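Local coordinates for protein putative secreted lipase (Streptomyces sp. W007, PDB 5H6B) that probably hydrolyses triacylglycerols as a secreted, thermostable lipase of the alpha/beta-hydrolase superfamily, at residues A[32-37]-A[44-49]; A[132-137]-A[233-238]; A[78-83]-A[167-172]; A[65-68]-A[74-77]. One frame throughout, in Å; residues are numbered along the deposited sequence.

Interaction 1: residues A[32-37]-A[44-49]. With ZN (zinc ion), chain B.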
loop_
_atom_site.group_PDB
_atom_site.type_symbol
_atom_site.label_atom_id
_atom_site.label_comp_id
_atom_site.label_asym_id
_atom_site.label_seq_id
_atom_site.Cartn_x
_atom_site.Cartn_y
_atom_site.Cartn_z
ATOM N N VAL A 32 1.499 -3.074 12.045
ATOM C CA VAL A 32 1.339 -2.928 10.607
ATOM C C VAL A 32 0.360 -1.797 10.330
ATOM O O VAL A 32 -0.717 -1.755 10.931
ATOM C CB VAL A 32 0.833 -4.234 9.968
ATOM C CG1 VAL A 32 0.686 -4.068 8.456
ATOM C CG2 VAL A 32 1.794 -5.373 10.290
ATOM N N VAL A 33 0.759 -0.877 9.447
ATOM C CA VAL A 33 -0.113 0.168 8.920
ATOM C C VAL A 33 -0.485 -0.145 7.455
ATOM O O VAL A 33 0.394 -0.297 6.601
ATOM C CB VAL A 33 0.518 1.571 9.064
ATOM C CG1 VAL A 33 -0.336 2.642 8.392
ATOM C CG2 VAL A 33 0.710 1.922 10.539
ATOM N N LEU A 34 -1.792 -0.228 7.194
ATOM C CA LEU A 34 -2.347 -0.491 5.885
ATOM C C LEU A 34 -2.789 0.818 5.223
ATOM O O LEU A 34 -3.433 1.652 5.862
ATOM C CB LEU A 34 -3.533 -1.433 6.006
ATOM C CG LEU A 34 -3.305 -2.781 6.698
ATOM C CD1 LEU A 34 -4.575 -3.619 6.613
ATOM C CD2 LEU A 34 -2.130 -3.541 6.112
ATOM N N VAL A 35 -2.423 0.991 3.947
ATOM C CA VAL A 35 -2.595 2.251 3.221
ATOM C C VAL A 35 -3.333 1.951 1.922
ATOM O O VAL A 35 -2.752 1.384 0.975
ATOM C CB VAL A 35 -1.239 2.928 2.916
ATOM C CG1 VAL A 35 -1.441 4.322 2.320
ATOM C CG2 VAL A 35 -0.411 3.049 4.178
ATOM N N HIS A 36 -4.620 2.314 1.887
ATOM C CA HIS A 36 -5.499 1.980 0.748
ATOM C C HIS A 36 -5.118 2.666 -0.556
ATOM O O HIS A 36 -4.291 3.541 -0.575
ATOM C CB HIS A 36 -6.961 2.327 1.083
ATOM C CG HIS A 36 -7.185 3.774 1.321
ATOM N ND1 HIS A 36 -7.190 4.704 0.306
ATOM C CD2 HIS A 36 -7.386 4.457 2.468
ATOM C CE1 HIS A 36 -7.383 5.905 0.825
ATOM N NE2 HIS A 36 -7.515 5.777 2.133
ATOM N N GLY A 37 -5.816 2.326 -1.621
ATOM C CA GLY A 37 -5.565 2.855 -2.945
ATOM C C GLY A 37 -6.550 3.936 -3.297
ATOM O O GLY A 37 -7.251 4.484 -2.422
ATOM N N ASP A 44 -12.736 -0.980 3.775
ATOM C CA ASP A 44 -13.140 -1.805 2.624
ATOM C C ASP A 44 -11.999 -2.429 1.855
ATOM O O ASP A 44 -12.133 -3.555 1.366
ATOM C CB ASP A 44 -14.008 -0.998 1.641
ATOM C CG ASP A 44 -15.359 -0.641 2.218
ATOM O OD1 ASP A 44 -15.884 -1.411 3.037
ATOM O OD2 ASP A 44 -15.904 0.418 1.858
ATOM N N ASN A 45 -10.886 -1.708 1.744
ATOM C CA ASN A 45 -9.709 -2.248 1.060
ATOM C C ASN A 45 -9.175 -3.477 1.816
ATOM O O ASN A 45 -8.593 -4.361 1.213
ATOM C CB ASN A 45 -8.616 -1.176 0.934
ATOM C CG ASN A 45 -7.690 -1.389 -0.280
ATOM O OD1 ASN A 45 -7.254 -2.501 -0.599
ATOM N ND2 ASN A 45 -7.366 -0.311 -0.937
ATOM N N TRP A 46 -9.413 -3.531 3.129
ATOM C CA TRP A 46 -8.690 -4.421 4.014
ATOM C C TRP A 46 -9.549 -5.459 4.718
ATOM O O TRP A 46 -9.068 -6.100 5.654
ATOM C CB TRP A 46 -7.905 -3.579 5.029
ATOM C CG TRP A 46 -7.044 -2.566 4.354
ATOM C CD1 TRP A 46 -7.066 -1.219 4.544
ATOM C CD2 TRP A 46 -6.032 -2.814 3.358
ATOM N NE1 TRP A 46 -6.140 -0.616 3.744
ATOM C CE2 TRP A 46 -5.497 -1.570 2.995
ATOM C CE3 TRP A 46 -5.522 -3.969 2.752
ATOM C CZ2 TRP A 46 -4.487 -1.439 2.053
ATOM C CZ3 TRP A 46 -4.510 -3.836 1.790
ATOM C CH2 TRP A 46 -4.002 -2.581 1.459
ATOM N N LEU A 47 -10.785 -5.677 4.249
ATOM C CA LEU A 47 -11.667 -6.704 4.838
ATOM C C LEU A 47 -11.099 -8.137 4.805
ATOM O O LEU A 47 -11.467 -8.942 5.655
ATOM C CB LEU A 47 -13.056 -6.702 4.189
ATOM C CG LEU A 47 -13.913 -5.459 4.475
ATOM C CD1 LEU A 47 -15.164 -5.495 3.615
ATOM C CD2 LEU A 47 -14.280 -5.355 5.942
ATOM N N VAL A 48 -10.229 -8.459 3.844
ATOM C CA VAL A 48 -9.561 -9.759 3.856
ATOM C C VAL A 48 -8.209 -9.661 4.559
ATOM O O VAL A 48 -7.965 -10.396 5.509
ATOM C CB VAL A 48 -9.440 -10.369 2.440
ATOM C CG1 VAL A 48 -8.658 -11.680 2.476
ATOM C CG2 VAL A 48 -10.830 -10.602 1.848
ATOM N N LEU A 49 -7.348 -8.748 4.118
ATOM C CA LEU A 49 -5.971 -8.689 4.640
ATOM C C LEU A 49 -5.835 -8.367 6.116
ATOM O O LEU A 49 -4.975 -8.955 6.777
ATOM C CB LEU A 49 -5.091 -7.716 3.851
ATOM C CG LEU A 49 -3.640 -7.548 4.346
ATOM C CD1 LEU A 49 -2.891 -8.880 4.326
ATOM C CD2 LEU A 49 -2.884 -6.495 3.531
HETATM ZN ZN ZN B . -17.666 -0.642 3.964
HETATM O O HOH W 1 -5.740 2.268 4.615
HETATM O O HOH W 2 -17.896 -2.946 5.134
HETATM O O HOH W 3 -17.528 1.114 5.039
#

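Interaction 2: residues A[132-137]-A[233-238]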
loop_
_atom_site.group_PDB
_atom_site.type_symbol
_atom_site.label_atom_id
_atom_site.label_comp_id
_atom_site.label_asym_id
_atom_site.label_seq_id
_atom_site.Cartn_x
_atom_site.Cartn_y
_atom_site.Cartn_z
ATOM N N VAL A 132 5.748 -2.563 1.994
ATOM C CA VAL A 132 5.236 -3.553 1.070
ATOM C C VAL A 132 4.183 -2.885 0.213
ATOM O O VAL A 132 3.194 -2.366 0.730
ATOM C CB VAL A 132 4.632 -4.740 1.829
ATOM C CG1 VAL A 132 4.242 -5.853 0.869
ATOM C CG2 VAL A 132 5.622 -5.228 2.882
ATOM N N GLY A 133 4.418 -2.902 -1.098
ATOM C CA GLY A 133 3.545 -2.309 -2.088
ATOM C C GLY A 133 2.890 -3.419 -2.889
ATOM O O GLY A 133 3.579 -4.296 -3.398
ATOM N N ILE A 134 1.558 -3.372 -2.987
ATOM C CA ILE A 134 0.788 -4.294 -3.789
ATOM C C ILE A 134 0.236 -3.458 -4.928
ATOM O O ILE A 134 -0.460 -2.477 -4.699
ATOM C CB ILE A 134 -0.378 -4.927 -2.996
ATOM C CG1 ILE A 134 0.093 -5.427 -1.632
ATOM C CG2 ILE A 134 -0.984 -6.079 -3.784
ATOM C CD1 ILE A 134 -1.018 -6.012 -0.782
ATOM N N ALA A 135 0.597 -3.839 -6.144
ATOM C CA ALA A 135 0.303 -3.085 -7.349
ATOM C C ALA A 135 0.571 -1.582 -7.235
ATOM O O ALA A 135 -0.233 -0.782 -7.690
ATOM C CB ALA A 135 -1.118 -3.367 -7.805
ATOM N N PRO A 136 1.711 -1.186 -6.639
ATOM C CA PRO A 136 1.940 0.249 -6.409
ATOM C C PRO A 136 2.312 1.008 -7.695
ATOM O O PRO A 136 3.130 0.504 -8.477
ATOM C CB PRO A 136 3.121 0.243 -5.452
ATOM C CG PRO A 136 3.913 -0.963 -5.862
ATOM C CD PRO A 136 2.912 -1.982 -6.311
ATOM N N ASP A 137 1.724 2.182 -7.937
ATOM C CA ASP A 137 2.133 2.973 -9.116
ATOM C C ASP A 137 3.344 3.851 -8.829
ATOM O O ASP A 137 3.266 5.087 -8.853
ATOM C CB ASP A 137 0.973 3.757 -9.740
ATOM C CG ASP A 137 0.295 4.752 -8.778
ATOM O OD1 ASP A 137 0.323 4.608 -7.531
ATOM O OD2 ASP A 137 -0.309 5.682 -9.323
ATOM N N VAL A 233 -7.308 -4.488 -8.964
ATOM C CA VAL A 233 -8.112 -4.339 -7.766
ATOM C C VAL A 233 -8.058 -5.598 -6.909
ATOM O O VAL A 233 -7.820 -5.512 -5.710
ATOM C CB VAL A 233 -9.564 -3.896 -8.108
ATOM C CG1 VAL A 233 -10.447 -3.865 -6.858
ATOM C CG2 VAL A 233 -9.519 -2.506 -8.747
ATOM N N ALA A 234 -8.246 -6.744 -7.552
ATOM C CA ALA A 234 -8.287 -8.029 -6.884
ATOM C C ALA A 234 -7.032 -8.319 -6.078
ATOM O O ALA A 234 -7.132 -8.774 -4.935
ATOM C CB ALA A 234 -8.520 -9.145 -7.895
ATOM N N ILE A 235 -5.868 -8.035 -6.664
ATOM C CA ILE A 235 -4.584 -8.358 -6.031
ATOM C C ILE A 235 -4.424 -7.698 -4.649
ATOM O O ILE A 235 -3.869 -8.308 -3.746
ATOM C CB ILE A 235 -3.376 -8.055 -6.960
ATOM C CG1 ILE A 235 -2.077 -8.695 -6.428
ATOM C CG2 ILE A 235 -3.166 -6.565 -7.165
ATOM C CD1 ILE A 235 -0.883 -8.441 -7.333
ATOM N N GLY A 236 -4.928 -6.481 -4.475
ATOM C CA GLY A 236 -4.834 -5.807 -3.176
ATOM C C GLY A 236 -6.023 -5.897 -2.242
ATOM O O GLY A 236 -5.979 -5.349 -1.140
ATOM N N THR A 237 -7.075 -6.581 -2.666
ATOM C CA THR A 237 -8.320 -6.678 -1.889
ATOM C C THR A 237 -8.625 -8.111 -1.434
ATOM O O THR A 237 -8.854 -8.331 -0.256
ATOM C CB THR A 237 -9.521 -6.089 -2.695
ATOM O OG1 THR A 237 -9.546 -6.632 -4.013
ATOM C CG2 THR A 237 -9.406 -4.602 -2.813
ATOM N N ILE A 238 -8.601 -9.075 -2.355
ATOM C CA ILE A 238 -9.074 -10.449 -2.090
ATOM C C ILE A 238 -8.068 -11.589 -2.314
ATOM O O ILE A 238 -8.353 -12.744 -2.007
ATOM C CB ILE A 238 -10.303 -10.760 -2.959
ATOM C CG1 ILE A 238 -9.967 -10.668 -4.447
ATOM C CG2 ILE A 238 -11.447 -9.807 -2.617
ATOM C CD1 ILE A 238 -11.018 -11.304 -5.326
#

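Interaction 3: residues A[78-83]-A[167-172]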
loop_
_atom_site.group_PDB
_atom_site.type_symbol
_atom_site.label_atom_id
_atom_site.label_comp_id
_atom_site.label_asym_id
_atom_site.label_seq_id
_atom_site.Cartn_x
_atom_site.Cartn_y
_atom_site.Cartn_z
ATOM N N GLY A 78 -7.472 13.793 -2.707
ATOM C CA GLY A 78 -6.757 15.030 -2.468
ATOM C C GLY A 78 -5.286 14.978 -2.879
ATOM O O GLY A 78 -4.787 13.939 -3.337
ATOM N N PRO A 79 -4.581 16.110 -2.731
ATOM C CA PRO A 79 -3.187 16.176 -3.150
ATOM C C PRO A 79 -2.320 15.161 -2.426
ATOM O O PRO A 79 -2.423 15.013 -1.206
ATOM C CB PRO A 79 -2.773 17.610 -2.793
ATOM C CG PRO A 79 -4.033 18.386 -2.785
ATOM C CD PRO A 79 -5.102 17.430 -2.329
ATOM N N ILE A 80 -1.472 14.464 -3.172
ATOM C CA ILE A 80 -0.777 13.306 -2.595
ATOM C C ILE A 80 0.270 13.733 -1.552
ATOM O O ILE A 80 0.516 12.993 -0.594
ATOM C CB ILE A 80 -0.231 12.341 -3.685
ATOM C CG1 ILE A 80 -1.391 11.919 -4.603
ATOM C CG2 ILE A 80 0.416 11.110 -3.046
ATOM C CD1 ILE A 80 -1.094 10.827 -5.590
ATOM N N ASP A 81 0.846 14.928 -1.700
ATOM C CA ASP A 81 1.731 15.469 -0.647
ATOM C C ASP A 81 0.998 15.656 0.675
ATOM O O ASP A 81 1.529 15.294 1.718
ATOM C CB ASP A 81 2.465 16.760 -1.070
ATOM C CG ASP A 81 1.530 17.868 -1.545
ATOM O OD1 ASP A 81 0.335 17.610 -1.780
ATOM O OD2 ASP A 81 2.008 19.005 -1.730
ATOM N N LYS A 82 -0.233 16.166 0.637
ATOM C CA LYS A 82 -1.076 16.247 1.848
ATOM C C LYS A 82 -1.393 14.854 2.392
ATOM O O LYS A 82 -1.406 14.637 3.612
ATOM C CB LYS A 82 -2.406 16.974 1.586
ATOM C CG LYS A 82 -2.308 18.387 1.032
ATOM C CD LYS A 82 -1.600 19.342 1.973
ATOM C CE LYS A 82 -1.571 20.731 1.367
ATOM N NZ LYS A 82 -1.018 21.717 2.330
ATOM N N SER A 83 -1.661 13.913 1.492
ATOM C CA SER A 83 -1.928 12.534 1.916
ATOM C C SER A 83 -0.743 11.916 2.682
ATOM O O SER A 83 -0.927 11.232 3.708
ATOM C CB SER A 83 -2.323 11.670 0.722
ATOM O OG SER A 83 -3.616 12.026 0.245
ATOM N N LEU A 167 -5.770 12.190 -8.502
ATOM C CA LEU A 167 -5.621 11.538 -9.801
ATOM C C LEU A 167 -4.534 12.175 -10.661
ATOM O O LEU A 167 -3.718 11.449 -11.272
ATOM C CB LEU A 167 -6.944 11.519 -10.556
ATOM C CG LEU A 167 -8.171 11.004 -9.790
ATOM C CD1 LEU A 167 -9.360 10.976 -10.735
ATOM C CD2 LEU A 167 -7.946 9.634 -9.174
ATOM N N ALA A 168 -4.505 13.514 -10.719
ATOM C CA ALA A 168 -3.536 14.217 -11.572
ATOM C C ALA A 168 -2.101 14.025 -11.082
ATOM O O ALA A 168 -1.178 13.922 -11.886
ATOM C CB ALA A 168 -3.878 15.709 -11.684
ATOM N N ASP A 169 -1.933 13.986 -9.761
ATOM C CA ASP A 169 -0.651 13.722 -9.130
ATOM C C ASP A 169 -0.084 12.325 -9.444
ATOM O O ASP A 169 1.118 12.129 -9.355
ATOM C CB ASP A 169 -0.754 13.882 -7.592
ATOM C CG ASP A 169 -0.765 15.343 -7.127
ATOM O OD1 ASP A 169 -0.589 16.263 -7.948
ATOM O OD2 ASP A 169 -0.947 15.578 -5.910
ATOM N N GLN A 170 -0.935 11.357 -9.775
ATOM C CA GLN A 170 -0.470 10.016 -10.155
ATOM C C GLN A 170 -0.020 9.905 -11.622
ATOM O O GLN A 170 0.511 8.861 -12.006
ATOM C CB GLN A 170 -1.540 8.954 -9.858
ATOM C CG GLN A 170 -1.865 8.822 -8.380
ATOM C CD GLN A 170 -2.921 7.763 -8.099
ATOM O OE1 GLN A 170 -4.076 8.062 -7.783
ATOM N NE2 GLN A 170 -2.534 6.535 -8.233
ATOM N N VAL A 171 -0.222 10.942 -12.436
ATOM C CA VAL A 171 0.081 10.836 -13.871
ATOM C C VAL A 171 1.595 10.860 -14.068
ATOM O O VAL A 171 2.270 11.725 -13.514
ATOM C CB VAL A 171 -0.649 11.931 -14.703
ATOM C CG1 VAL A 171 -0.205 11.944 -16.174
ATOM C CG2 VAL A 171 -2.144 11.695 -14.642
ATOM N N ALA A 172 2.135 9.888 -14.808
ATOM C CA ALA A 172 3.590 9.876 -15.092
ATOM C C ALA A 172 3.944 11.186 -15.776
ATOM O O ALA A 172 3.282 11.570 -16.744
ATOM C CB ALA A 172 3.979 8.701 -15.975
#

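Interaction 4: residues A[65-68]-A[74-77]. With ZN (zinc ion), chain C.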
loop_
_atom_site.group_PDB
_atom_site.type_symbol
_atom_site.label_atom_id
_atom_site.label_comp_id
_atom_site.label_asym_id
_atom_site.label_seq_id
_atom_site.Cartn_x
_atom_site.Cartn_y
_atom_site.Cartn_z
ATOM N N TYR A 65 -7.126 8.543 3.967
ATOM C CA TYR A 65 -6.241 9.622 3.483
ATOM C C TYR A 65 -6.807 10.138 2.175
ATOM O O TYR A 65 -7.424 9.369 1.461
ATOM C CB TYR A 65 -4.774 9.145 3.313
ATOM C CG TYR A 65 -4.486 8.279 2.093
ATOM C CD1 TYR A 65 -4.328 8.846 0.830
ATOM C CD2 TYR A 65 -4.366 6.902 2.202
ATOM C CE1 TYR A 65 -4.067 8.073 -0.287
ATOM C CE2 TYR A 65 -4.107 6.117 1.089
ATOM C CZ TYR A 65 -3.954 6.710 -0.160
ATOM O OH TYR A 65 -3.699 5.961 -1.296
ATOM N N GLY A 66 -6.606 11.422 1.866
ATOM C CA GLY A 66 -7.032 11.993 0.593
ATOM C C GLY A 66 -8.533 12.144 0.488
ATOM O O GLY A 66 -9.076 12.141 -0.624
ATOM N N GLN A 67 -9.215 12.283 1.629
ATOM C CA GLN A 67 -10.666 12.476 1.609
ATOM C C GLN A 67 -11.019 13.777 0.904
ATOM O O GLN A 67 -10.307 14.747 1.031
ATOM C CB GLN A 67 -11.258 12.508 3.001
ATOM C CG GLN A 67 -11.009 11.255 3.813
ATOM C CD GLN A 67 -9.883 11.443 4.805
ATOM O OE1 GLN A 67 -8.794 11.905 4.439
ATOM N NE2 GLN A 67 -10.119 11.067 6.059
ATOM N N LEU A 68 -12.106 13.769 0.138
ATOM C CA LEU A 68 -12.636 14.984 -0.481
ATOM C C LEU A 68 -14.022 15.254 0.130
ATOM O O LEU A 68 -14.857 14.344 0.160
ATOM C CB LEU A 68 -12.721 14.828 -2.006
ATOM C CG LEU A 68 -12.344 16.055 -2.841
ATOM C CD1 LEU A 68 -10.916 16.537 -2.567
ATOM C CD2 LEU A 68 -12.522 15.725 -4.317
ATOM N N PHE A 74 -14.863 6.913 -0.820
ATOM C CA PHE A 74 -13.911 6.910 -1.938
ATOM C C PHE A 74 -12.839 7.978 -1.739
ATOM O O PHE A 74 -13.059 9.150 -2.059
ATOM C CB PHE A 74 -14.629 7.147 -3.264
ATOM C CG PHE A 74 -15.858 6.291 -3.464
ATOM C CD1 PHE A 74 -15.744 4.917 -3.632
ATOM C CD2 PHE A 74 -17.130 6.863 -3.482
ATOM C CE1 PHE A 74 -16.872 4.123 -3.833
ATOM C CE2 PHE A 74 -18.265 6.085 -3.686
ATOM C CZ PHE A 74 -18.140 4.712 -3.868
ATOM N N HIS A 75 -11.689 7.576 -1.185
ATOM C CA HIS A 75 -10.617 8.525 -0.838
ATOM C C HIS A 75 -9.423 8.404 -1.793
ATOM O O HIS A 75 -9.586 7.906 -2.903
ATOM C CB HIS A 75 -10.221 8.344 0.629
ATOM C CG HIS A 75 -11.391 8.226 1.548
ATOM N ND1 HIS A 75 -12.483 9.051 1.449
ATOM C CD2 HIS A 75 -11.630 7.406 2.597
ATOM C CE1 HIS A 75 -13.353 8.742 2.396
ATOM N NE2 HIS A 75 -12.860 7.745 3.104
ATOM N N GLY A 76 -8.253 8.898 -1.394
ATOM C CA GLY A 76 -7.125 9.028 -2.303
ATOM C C GLY A 76 -7.356 10.050 -3.394
ATOM O O GLY A 76 -6.799 9.921 -4.485
ATOM N N LEU A 77 -8.166 11.072 -3.106
ATOM C CA LEU A 77 -8.527 12.081 -4.096
ATOM C C LEU A 77 -7.872 13.447 -3.920
ATOM O O LEU A 77 -7.740 14.181 -4.892
ATOM C CB LEU A 77 -10.040 12.265 -4.126
ATOM C CG LEU A 77 -10.852 11.031 -4.485
ATOM C CD1 LEU A 77 -12.318 11.416 -4.541
ATOM C CD2 LEU A 77 -10.391 10.427 -5.805
HETATM ZN ZN ZN C . -13.423 7.175 5.094
HETATM O O HOH W 4 -13.234 11.179 -0.140
#

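Interaction 1: residues A[32-37]-A[44-49]
H36 and N45 bring the two backbones nearest, 6.0 Å between their CA atoms, while L34 and W46 stand 7.7 Å apart by CA. L34 covers one face of the W46 indole. L34 CB sits 3.6 Å from the centroid of the five-membered ring of W46, 13° off the normal, a CH-pi contact. L34 CG stands anti to the carbonyl carbon (chi1 -56°), which carries CD1 over the indole, 3.5 Å from W46 CG. N45 CB lies over the opposite face. This is strand 32-35 of the parallel alpha/beta-hydrolase sheet and the loop leading to helix 49-54. In related lipases a His-Gly pair like H36-G37 starts the oxyanion-hole loop. An ordered water in the indole plane accepts from W46 NE1 at 3.0 Å. The same water accepts from H36 N and donates to L34 O, tying the ring to the strand end. A leucine in place of W46 would probably deprive this water of one donor and L34 of a flat surface. H36 ND1 donates to G37 O at 2.7 Å, in the carbonyl plane and nearly in the imidazole plane. L34 CD2 meets L49 CD2 at 4.0 Å. D44 OD1 binds a zinc ion.

Interaction 2: residues A[132-137]-A[233-238]
I134 and A135 meet I235 and G236 in a small, buried, apolar contact at the C-terminal end of a central strand. Strand 128-134 belongs to the parallel sheet, and helix 232-237 is a short helix lying close to the strand's exit, with one weak backbone bond from G236 N to V233 O. The nearest backbones are I134 and G236, 5.9 Å between CA atoms. The work is done by one branch of I134. Its CG2 is anti to the backbone N (chi1, for CG1, -47°) and points at the helix. There it touches I235 O at 3.6 Å and I235 CG1 at 3.9 Å. The same methyl lies 3.9 Å from G236 CA, where the helix offers bare backbone. I235 turns its other branch to the chain just past the strand: I235 CG2 meets A135 CB at 3.9 Å. A135 has positive phi (45°), so the chain turns sharply as it leaves the strand. A135 also touches D200, probably the acid of the catalytic triad. V246 packs on I134 and A242 on I235, both from helix 240-250. One side chain helps hold the helix: T237 OG1 donates to V233 O at 2.7 Å, from above the carbonyl plane. In the backbone, A234 O accepts from both T237 N and I238 N. No hydrogen bond crosses the contact. Across these segments the fit therefore depends on shape, and the helix beside the probable active site meets the strand end through van der Waals contact. Its polar ties lie elsewhere, as where V233 N and A234 N bond to E231.

Interaction 3: residues A[78-83]-A[167-172]
D169 OD2 accepts the backbone N-H of I80 at 3.0 Å, and the bond is nearly straight (170°). The oxygen uses its anti lone pair, the one away from D169 OD1. The carboxylate also lies against the residue before, with D169 OD2 3.6 Å from P79 CA. Beside this bond the two side chains run antiparallel past one another, with I80 CG1 touching D169 CB at 3.6 Å. I80 CD1 goes further and meets Q170 CG at 3.5 Å. D169 has CG anti to its carbonyl carbon (chi1 -77°), which turns the carboxylate toward I80. An alanine at D169 would probably leave I80 N without this acceptor and open a gap beside P79.

P79 is the N-cap residue of helix 80-98, and S83 N bonds to P79 O in the first turn. On the other side, helix 165-168 gives way to a type I turn from A168 to V171, which holds D169 and Q170 in place. S174 OG bonds to D169 O. F176 packs on both I80 and D169, and M113 covers I80 from helix 110-113. The contact thus joins the start of helix 80-98 to the region between strands 128-134 and 191-196. D81 OD1 stands 4.8 Å from D169 OD2, and two carboxylates so near would probably repel mildly; the N-terminal end of helix 80-98 may partly offset this.

Interaction 4: residues A[65-68]-A[74-77]
L68 N, H75 ND1 and F74 O all grip one ordered water, which bridges the two segments. The water accepts from L68 N and from H75 ND1, each at 2.8 Å, and donates to F74 O. It lies at the edge of the H75 imidazole, in the ring plane, and so helps fix the ring's rotation. Over one face of that ring lies Q67 CG, 3.7 Å from the centroid and 15° off the normal, a CH-pi contact. The amide of Q67 turns elsewhere, its OE1 bonded to Q86 NE2. H75 CG is anti to the carbonyl carbon (chi1 -45°), which leaves H75 NE2 to bind a zinc ion at 2.1 Å.

Two backbone bonds pin the segments together. G76 N donates to Y65 O at 3.0 Å. L77 N donates to G66 O at 2.9 Å. The backbones come very close here, G66 CA to G76 CA 4.1 Å, and any CB on G66 would run into G76 CA. G66 and G76 both have positive phi. Y65 CE1 rests 3.8 Å from G76 CA, while Y65 OH bonds to H36 O. L68 CD2 lies beside L77 CB. Together they close a loop between strand 59-63 and helix 80-98 of the alpha/beta-hydrolase fold, and they hold H75 for the zinc site it shares with D64.

Overall arrangement
Interactions 1 and 2 lie in the core, on the central parallel sheet; they touch where G236 O meets W46 CZ3. Interactions 3 and 4 sit farther out, and interaction 3 is only partly buried. Both concern the approach to helix 80-98 and meet through a probable hydrogen bond from G78 N to G66 O. Interaction 1 joins interaction 4 through Y65 OH and H36 O. Interaction 2 is methyl packing without a hydrogen bond, and interaction 1 adds a water to a packed indole. Interaction 3 uses a charged acceptor. Interaction 4 relies on backbone bonds and a water. Segments 44-49 and 74-77 each carry a zinc ligand, but only in interaction 4 does that residue touch the other segment.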